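Long-range contacts in protein translation elongation factor 1A (Methanosarcina mazei, PDB 3WND), which probably acts as a translation elongation factor that, in its GTP-bound form, binds cysteinyl-tRNA(Cys): residues G212-G217 against T253-R258; C287-F292 against S332-E337; G307-P312 against K342-S347. All coordinates share one frame; numbering follows the deposited sequence.

The three contacts lie in the two all-beta domains that follow the nucleotide-binding domain, as in SelB and EF-Tu relatives. Contact 1 comes first along the chain and closes before the others open; it joins strands 207-216 and 254-260 in the middle domain. Contacts 2 and 3 belong to the last domain and interlock: their segments alternate in sequence, and strands 333-340 and 309-320, one from each contact, are neighbours in a single antiparallel sheet. Centre to centre, contact 3 is about 18 Å from contact 1 and 19 Å from contact 2, which are 32 Å apart. All three hold strands together within the beta domains, away from the GDP-binding residues of the first domain.

Contact 1. Residues G212-G217 against T253-R258; sequences GVVKQG and TRVGMR
R254 runs its side chain past G212, the residue that V255 holds by two backbone hydrogen bonds. The CB of R254 is 4.1 Å from G212 O, and CG, placed anti to the backbone N (chi1 179°), comes to 3.7 Å from that oxygen. A bend at chi2 turns the chain, and the guanidinium ends with one face toward G212 O, offset toward the rim. Of its atoms NH2 lies nearest that oxygen (3.8 Å) before its salt bridge with D198 on strand 194-203, while NH1 passes G212 N at 4.1 Å. Underneath is an antiparallel beta pairing between strands 207-216 and 254-260 of the curled sheet of the middle, SelB-type domain II. G212 and V255 form its hydrogen-bonded pair, with V255 N to G212 O at 2.8 Å; V213 and R254 make the non-hydrogen-bonded pair beside it. V214 N donates to T253 O (3.0 Å), and V214 also bonds the backbone of G252. On its other neighbour, strand 194-203, the same strand has a classic bulge, K215 and Q216 both facing R194. V255 CG1 meets V214 CG2 at 4.1 Å, the side chains crossing at about a right angle, and I195 touches both.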
loop_
_atom_site.group_PDB
_atom_site.type_symbol
_atom_site.label_atom_id
_atom_site.label_comp_id
_atom_site.label_asym_id
_atom_site.label_seq_id
_atom_site.Cartn_x
_atom_site.Cartn_y
_atom_site.Cartn_z
ATOM N N GLY A 212 0.465 11.368 5.341
ATOM C CA GLY A 212 -0.512 10.291 5.103
ATOM C C GLY A 212 -1.268 10.471 3.812
ATOM O O GLY A 212 -0.916 11.293 2.975
ATOM N N VAL A 213 -2.375 9.718 3.723
ATOM C CA VAL A 213 -3.185 9.756 2.505
ATOM C C VAL A 213 -4.616 9.687 2.957
ATOM O O VAL A 213 -4.948 8.959 3.924
ATOM C CB VAL A 213 -2.817 8.578 1.547
ATOM C CG1 VAL A 213 -3.015 7.235 2.207
ATOM C CG2 VAL A 213 -3.517 8.698 0.204
ATOM N N VAL A 214 -5.461 10.496 2.312
ATOM C CA VAL A 214 -6.913 10.437 2.604
ATOM C C VAL A 214 -7.479 9.176 1.864
ATOM O O VAL A 214 -7.357 9.066 0.637
ATOM C CB VAL A 214 -7.606 11.674 2.030
ATOM C CG1 VAL A 214 -9.130 11.670 2.344
ATOM C CG2 VAL A 214 -6.960 12.971 2.607
ATOM N N LYS A 215 -7.998 8.248 2.681
ATOM C CA LYS A 215 -8.491 6.963 2.184
ATOM C C LYS A 215 -9.908 7.097 1.625
ATOM O O LYS A 215 -10.257 6.389 0.700
ATOM C CB LYS A 215 -8.411 5.905 3.249
ATOM C CG LYS A 215 -6.987 5.570 3.740
ATOM C CD LYS A 215 -6.064 4.912 2.669
ATOM C CE LYS A 215 -6.529 3.525 2.181
ATOM N NZ LYS A 215 -5.586 2.716 1.289
ATOM N N GLN A 216 -10.704 7.967 2.225
ATOM C CA GLN A 216 -12.076 8.204 1.797
ATOM C C GLN A 216 -12.501 9.587 2.321
ATOM O O GLN A 216 -11.871 10.106 3.308
ATOM C CB GLN A 216 -13.038 7.066 2.246
ATOM C CG GLN A 216 -13.130 6.992 3.757
ATOM C CD GLN A 216 -14.095 5.923 4.214
ATOM O OE1 GLN A 216 -13.910 4.757 3.897
ATOM N NE2 GLN A 216 -15.138 6.341 4.965
ATOM N N GLY A 217 -13.578 10.112 1.743
ATOM C CA GLY A 217 -14.142 11.373 2.154
ATOM C C GLY A 217 -13.295 12.536 1.639
ATOM O O GLY A 217 -12.449 12.399 0.758
ATOM N N THR A 253 -5.722 11.912 -1.857
ATOM C CA THR A 253 -4.731 13.016 -1.745
ATOM C C THR A 253 -3.659 12.590 -0.722
ATOM O O THR A 253 -3.963 12.246 0.379
ATOM C CB THR A 253 -5.420 14.338 -1.294
ATOM O OG1 THR A 253 -6.423 14.688 -2.257
ATOM C CG2 THR A 253 -4.332 15.503 -1.228
ATOM N N ARG A 254 -2.389 12.710 -1.113
ATOM C CA ARG A 254 -1.293 12.561 -0.155
ATOM C C ARG A 254 -1.098 13.941 0.546
ATOM O O ARG A 254 -1.103 15.006 -0.127
ATOM C CB ARG A 254 -0.011 12.181 -0.947
ATOM C CG ARG A 254 1.132 12.035 0.005
ATOM C CD ARG A 254 1.905 10.801 -0.194
ATOM N NE ARG A 254 2.805 10.886 0.925
ATOM C CZ ARG A 254 2.722 10.056 1.936
ATOM N NH1 ARG A 254 3.537 10.187 2.955
ATOM N NH2 ARG A 254 1.889 8.971 1.830
ATOM N N VAL A 255 -1.127 13.882 1.874
ATOM C CA VAL A 255 -1.191 15.091 2.671
ATOM C C VAL A 255 -0.088 15.097 3.741
ATOM O O VAL A 255 0.501 14.069 4.169
ATOM C CB VAL A 255 -2.572 15.264 3.464
ATOM C CG1 VAL A 255 -3.711 15.442 2.517
ATOM C CG2 VAL A 255 -2.706 14.028 4.436
ATOM N N GLY A 256 0.226 16.340 4.073
ATOM C CA GLY A 256 0.934 16.597 5.326
ATOM C C GLY A 256 -0.039 17.437 6.151
ATOM O O GLY A 256 -0.712 18.336 5.604
ATOM N N MET A 257 -0.208 17.108 7.415
ATOM C CA MET A 257 -1.154 17.880 8.234
ATOM C C MET A 257 -0.534 18.317 9.543
ATOM O O MET A 257 0.093 17.498 10.310
ATOM C CB MET A 257 -2.421 17.062 8.579
ATOM C CG MET A 257 -3.176 16.599 7.305
ATOM S SD MET A 257 -4.584 15.570 7.833
ATOM C CE MET A 257 -5.621 15.789 6.365
ATOM N N ARG A 258 -0.781 19.596 9.859
ATOM C CA ARG A 258 -0.385 20.130 11.184
ATOM C C ARG A 258 -1.542 19.851 12.086
ATOM O O ARG A 258 -2.707 20.257 11.796
ATOM C CB ARG A 258 -0.119 21.632 11.066
ATOM C CG ARG A 258 1.068 22.069 11.867
ATOM C CD ARG A 258 1.598 23.397 11.329
ATOM N NE ARG A 258 0.942 24.572 11.904
ATOM C CZ ARG A 258 0.227 25.484 11.217
ATOM N NH1 ARG A 258 0.006 25.405 9.867
ATOM N NH2 ARG A 258 -0.299 26.495 11.892
#

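Contact 2. Residues C287-F292 against S332-E337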
loop_
_atom_site.group_PDB
_atom_site.type_symbol
_atom_site.label_atom_id
_atom_site.label_comp_id
_atom_site.label_asym_id
_atom_site.label_seq_id
_atom_site.Cartn_x
_atom_site.Cartn_y
_atom_site.Cartn_z
ATOM N N CYS A 287 -11.763 -15.453 7.074
ATOM C CA CYS A 287 -10.473 -15.502 6.354
ATOM C C CYS A 287 -10.558 -16.473 5.208
ATOM O O CYS A 287 -11.304 -17.502 5.243
ATOM C CB CYS A 287 -9.372 -16.026 7.295
ATOM S SG CYS A 287 -9.007 -14.899 8.659
ATOM N N THR A 288 -9.737 -16.174 4.210
ATOM C CA THR A 288 -9.564 -17.011 3.073
ATOM C C THR A 288 -8.058 -17.262 3.092
ATOM O O THR A 288 -7.252 -16.300 2.997
ATOM C CB THR A 288 -9.955 -16.278 1.780
ATOM O OG1 THR A 288 -11.363 -16.086 1.749
ATOM C CG2 THR A 288 -9.648 -17.165 0.653
ATOM N N VAL A 289 -7.688 -18.532 3.250
ATOM C CA VAL A 289 -6.274 -18.957 3.344
ATOM C C VAL A 289 -5.645 -19.282 1.994
ATOM O O VAL A 289 -6.233 -19.927 1.149
ATOM C CB VAL A 289 -6.203 -20.229 4.257
ATOM C CG1 VAL A 289 -4.743 -20.698 4.480
ATOM C CG2 VAL A 289 -6.951 -20.012 5.620
ATOM N N SER A 290 -4.468 -18.684 1.783
ATOM C CA SER A 290 -3.700 -18.911 0.547
ATOM C C SER A 290 -3.531 -20.432 0.312
ATOM O O SER A 290 -3.288 -21.220 1.262
ATOM C CB SER A 290 -2.327 -18.403 0.789
ATOM O OG SER A 290 -1.489 -18.555 -0.371
ATOM N N LYS A 291 -3.499 -20.797 -0.973
ATOM C CA LYS A 291 -3.122 -22.180 -1.278
ATOM C C LYS A 291 -1.622 -22.393 -1.008
ATOM O O LYS A 291 -1.150 -23.541 -0.949
ATOM C CB LYS A 291 -3.347 -22.435 -2.766
ATOM C CG LYS A 291 -4.807 -22.553 -3.071
ATOM C CD LYS A 291 -5.019 -22.703 -4.553
ATOM C CE LYS A 291 -6.483 -22.418 -4.778
ATOM N NZ LYS A 291 -6.730 -22.619 -6.219
ATOM N N PHE A 292 -0.833 -21.308 -0.911
ATOM C CA PHE A 292 0.604 -21.423 -0.840
ATOM C C PHE A 292 1.172 -21.124 0.554
ATOM O O PHE A 292 2.152 -20.413 0.700
ATOM C CB PHE A 292 1.230 -20.559 -1.946
ATOM C CG PHE A 292 0.917 -21.121 -3.328
ATOM C CD1 PHE A 292 1.683 -22.195 -3.795
ATOM C CD2 PHE A 292 -0.191 -20.710 -4.026
ATOM C CE1 PHE A 292 1.324 -22.812 -4.997
ATOM C CE2 PHE A 292 -0.526 -21.310 -5.202
ATOM C CZ PHE A 292 0.205 -22.334 -5.703
ATOM N N SER A 332 -8.484 -22.855 2.084
ATOM C CA SER A 332 -9.794 -23.002 2.694
ATOM C C SER A 332 -10.281 -21.682 3.240
ATOM O O SER A 332 -9.490 -20.721 3.296
ATOM C CB SER A 332 -9.712 -24.037 3.801
ATOM O OG SER A 332 -9.179 -23.488 5.004
ATOM N N THR A 333 -11.544 -21.647 3.694
ATOM C CA THR A 333 -12.118 -20.503 4.328
ATOM C C THR A 333 -12.484 -20.892 5.777
ATOM O O THR A 333 -12.836 -22.026 6.064
ATOM C CB THR A 333 -13.348 -19.935 3.567
ATOM O OG1 THR A 333 -14.336 -20.937 3.570
ATOM C CG2 THR A 333 -13.060 -19.581 2.120
ATOM N N CYS A 334 -12.288 -19.972 6.690
ATOM C CA CYS A 334 -12.486 -20.236 8.100
ATOM C C CYS A 334 -12.737 -18.914 8.818
ATOM O O CYS A 334 -12.554 -17.844 8.242
ATOM C CB CYS A 334 -11.259 -20.931 8.682
ATOM S SG CYS A 334 -9.779 -19.901 8.663
ATOM N N VAL A 335 -13.155 -19.030 10.071
ATOM C CA VAL A 335 -13.112 -17.936 10.997
ATOM C C VAL A 335 -11.966 -18.128 11.927
ATOM O O VAL A 335 -11.764 -19.229 12.537
ATOM C CB VAL A 335 -14.468 -17.728 11.747
ATOM C CG1 VAL A 335 -14.308 -16.653 12.825
ATOM C CG2 VAL A 335 -15.561 -17.376 10.707
ATOM N N LEU A 336 -11.191 -17.055 12.082
ATOM C CA LEU A 336 -10.133 -17.076 13.040
ATOM C C LEU A 336 -10.406 -16.102 14.205
ATOM O O LEU A 336 -10.672 -14.920 13.993
ATOM C CB LEU A 336 -8.779 -16.756 12.431
ATOM C CG LEU A 336 -8.251 -17.751 11.364
ATOM C CD1 LEU A 336 -6.849 -17.293 10.858
ATOM C CD2 LEU A 336 -8.175 -19.180 11.905
ATOM N N GLU A 337 -10.369 -16.628 15.446
ATOM C CA GLU A 337 -10.400 -15.737 16.588
ATOM C C GLU A 337 -8.927 -15.529 16.912
ATOM O O GLU A 337 -8.203 -16.470 17.190
ATOM C CB GLU A 337 -11.248 -16.418 17.732
ATOM C CG GLU A 337 -12.660 -15.808 17.694
ATOM C CD GLU A 337 -13.721 -16.650 18.361
ATOM O OE1 GLU A 337 -13.333 -17.362 19.271
ATOM O OE2 GLU A 337 -14.933 -16.626 17.983
#
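Strands 287-289 and 333-337 run antiparallel with a marked twist, their short axes at 128° and 4.9 Å apart at closest approach. They are neighbours in the curled antiparallel sheet of the C-terminal beta domain, which matches the SelB-type domain III of the family. C287 and C334 are a hydrogen-bonded pair, giving and taking one N-H...O bond each; C287 N reaches C334 O at 2.8 Å. T288 and T333 follow as the non-hydrogen-bonded pair. V289 N then donates to S332 O, and past this bond the first chain parts from 333-340, while S290 still bonds the backbone of A364; S290 OG accepts from F292 N in an ST turn.

The two faces differ in character. On the threonine face T288 and T333 stand side by side pointing the same way, T288 OG1 resting 3.9 Å from T333 CG2. The opposite face is sulfur and hydrocarbon. C334 SG sits between the backbone N and carbonyl carbon of its own residue (chi1 65°), a rotation that leaves it standing up from its own strand, its flank against C287 CB at 4.1 Å and V289 CG2 at 4.2 Å. The two sulfurs are not joined: C287 SG swings beside its own N (chi1 -67°) and goes instead to L336. L354 of strand 352-355 touches both C287 and L336 and continues this apolar layer. C287 SG meets L336 CD1 at 3.9 Å.

Contact 3. Residues G307-P312 against K342-S347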
loop_
_atom_site.group_PDB
_atom_site.type_symbol
_atom_site.label_atom_id
_atom_site.label_comp_id
_atom_site.label_asym_id
_atom_site.label_seq_id
_atom_site.Cartn_x
_atom_site.Cartn_y
_atom_site.Cartn_z
ATOM N N GLY A 307 -4.635 -1.804 7.615
ATOM C CA GLY A 307 -4.223 -0.426 7.359
ATOM C C GLY A 307 -2.687 -0.361 7.278
ATOM O O GLY A 307 -2.060 -1.165 6.542
ATOM N N LEU A 308 -2.083 0.570 8.054
ATOM C CA LEU A 308 -0.624 0.683 8.060
ATOM C C LEU A 308 -0.060 0.160 9.388
ATOM O O LEU A 308 1.043 0.559 9.825
ATOM C CB LEU A 308 -0.203 2.140 7.787
ATOM C CG LEU A 308 -0.870 2.767 6.558
ATOM C CD1 LEU A 308 -0.253 4.142 6.417
ATOM C CD2 LEU A 308 -0.644 1.965 5.253
ATOM N N GLN A 309 -0.838 -0.726 10.011
ATOM C CA GLN A 309 -0.410 -1.359 11.308
ATOM C C GLN A 309 0.069 -2.804 11.030
ATOM O O GLN A 309 -0.388 -3.485 10.088
ATOM C CB GLN A 309 -1.570 -1.334 12.278
ATOM C CG GLN A 309 -1.989 0.050 12.667
ATOM C CD GLN A 309 -3.464 0.089 13.168
ATOM O OE1 GLN A 309 -3.748 0.540 14.295
ATOM N NE2 GLN A 309 -4.406 -0.330 12.309
ATOM N N SER A 310 0.992 -3.290 11.877
ATOM C CA SER A 310 1.471 -4.646 11.715
ATOM C C SER A 310 1.940 -5.162 13.044
ATOM O O SER A 310 2.936 -4.625 13.580
ATOM C CB SER A 310 2.648 -4.701 10.728
ATOM O OG SER A 310 3.683 -3.768 11.071
ATOM N N GLU A 311 1.307 -6.229 13.562
ATOM C CA GLU A 311 1.678 -6.722 14.908
ATOM C C GLU A 311 1.549 -8.231 14.951
ATOM O O GLU A 311 0.672 -8.805 14.226
ATOM C CB GLU A 311 0.693 -6.105 15.867
ATOM C CG GLU A 311 0.775 -4.543 15.947
ATOM C CD GLU A 311 2.162 -3.927 16.309
ATOM O OE1 GLU A 311 3.051 -4.628 16.839
ATOM O OE2 GLU A 311 2.417 -2.683 16.093
ATOM N N PRO A 312 2.333 -8.913 15.820
ATOM C CA PRO A 312 2.141 -10.350 16.103
ATOM C C PRO A 312 0.775 -10.679 16.760
ATOM O O PRO A 312 0.265 -9.923 17.615
ATOM C CB PRO A 312 3.314 -10.700 17.074
ATOM C CG PRO A 312 3.782 -9.452 17.646
ATOM C CD PRO A 312 3.314 -8.302 16.742
ATOM N N LYS A 342 -1.222 -5.193 21.386
ATOM C CA LYS A 342 -1.339 -3.789 21.154
ATOM C C LYS A 342 -2.759 -3.486 20.658
ATOM O O LYS A 342 -3.363 -4.312 20.001
ATOM C CB LYS A 342 -0.369 -3.476 20.032
ATOM C CG LYS A 342 -0.021 -2.028 19.825
ATOM C CD LYS A 342 1.391 -1.886 19.283
ATOM C CE LYS A 342 1.513 -0.614 18.436
ATOM N NZ LYS A 342 2.831 -0.627 17.736
ATOM N N LYS A 343 -3.259 -2.301 20.977
ATOM C CA LYS A 343 -4.517 -1.808 20.477
ATOM C C LYS A 343 -4.322 -1.326 19.044
ATOM O O LYS A 343 -3.470 -0.464 18.769
ATOM C CB LYS A 343 -5.023 -0.609 21.380
ATOM C CG LYS A 343 -5.821 -1.008 22.608
ATOM C CD LYS A 343 -6.323 0.173 23.460
ATOM C CE LYS A 343 -5.235 1.118 23.970
ATOM N NZ LYS A 343 -5.822 2.017 25.023
ATOM N N LEU A 344 -5.147 -1.847 18.125
ATOM C CA LEU A 344 -5.155 -1.401 16.722
ATOM C C LEU A 344 -6.486 -0.779 16.390
ATOM O O LEU A 344 -7.558 -1.226 16.872
ATOM C CB LEU A 344 -4.783 -2.568 15.786
ATOM C CG LEU A 344 -3.434 -3.276 15.974
ATOM C CD1 LEU A 344 -3.241 -4.272 14.827
ATOM C CD2 LEU A 344 -2.285 -2.305 15.973
ATOM N N ALA A 345 -6.440 0.165 15.424
ATOM C CA ALA A 345 -7.644 0.872 14.890
ATOM C C ALA A 345 -8.017 0.414 13.510
ATOM O O ALA A 345 -7.136 0.238 12.678
ATOM C CB ALA A 345 -7.412 2.411 14.777
ATOM N N TYR A 346 -9.303 0.224 13.305
ATOM C CA TYR A 346 -9.741 -0.194 11.961
ATOM C C TYR A 346 -11.256 -0.004 11.846
ATOM O O TYR A 346 -11.966 0.194 12.880
ATOM C CB TYR A 346 -9.368 -1.711 11.718
ATOM C CG TYR A 346 -9.906 -2.653 12.725
ATOM C CD1 TYR A 346 -11.113 -3.344 12.506
ATOM C CD2 TYR A 346 -9.232 -2.834 13.943
ATOM C CE1 TYR A 346 -11.659 -4.230 13.506
ATOM C CE2 TYR A 346 -9.751 -3.660 14.939
ATOM C CZ TYR A 346 -10.939 -4.370 14.710
ATOM O OH TYR A 346 -11.431 -5.177 15.694
ATOM N N SER A 347 -11.733 -0.007 10.628
ATOM C CA SER A 347 -13.162 -0.066 10.331
ATOM C C SER A 347 -13.375 -1.418 9.583
ATOM O O SER A 347 -12.405 -2.037 9.090
ATOM C CB SER A 347 -13.592 1.186 9.483
ATOM O OG SER A 347 -13.624 2.282 10.399
#
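Q309 and L344 reach across the interval from their two strands and pass alongside each other, and this lets the glutamine carry its amide beyond the leucine to the backbone of A345. With CG anti to its carbonyl carbon (chi1 -64°) and an extended chain, Q309 spans two strands that are not paired: their short axes are still 8.6 Å apart at closest approach. The amide mimics a strand edge. OE1 takes A345 N at 2.9 Å, a nearly straight bond on a lone pair in the carbonyl plane, and NE2 gives to A345 O at 2.8 Å, also on a lone pair and close to the amide plane. L344 points toward 309-312 and lies against both side chains, its CD2 3.9 Å from Q309 CB and 3.8 Å from E311 CG. E311 lies aslant L344 and bends at chi2 toward K342, whose NZ meets OE2 at 2.7 Å from above the carboxylate plane. Strand 343-346, paired with 278-280, is thereby joined to strand 309-320 by side chains. Two bonds at A345, with a further weak bond from NE2 to V306 O, fix the rotation of the buried Q309 amide; the salt bridge of E311 with the exposed K342 is probably weakened by solvent.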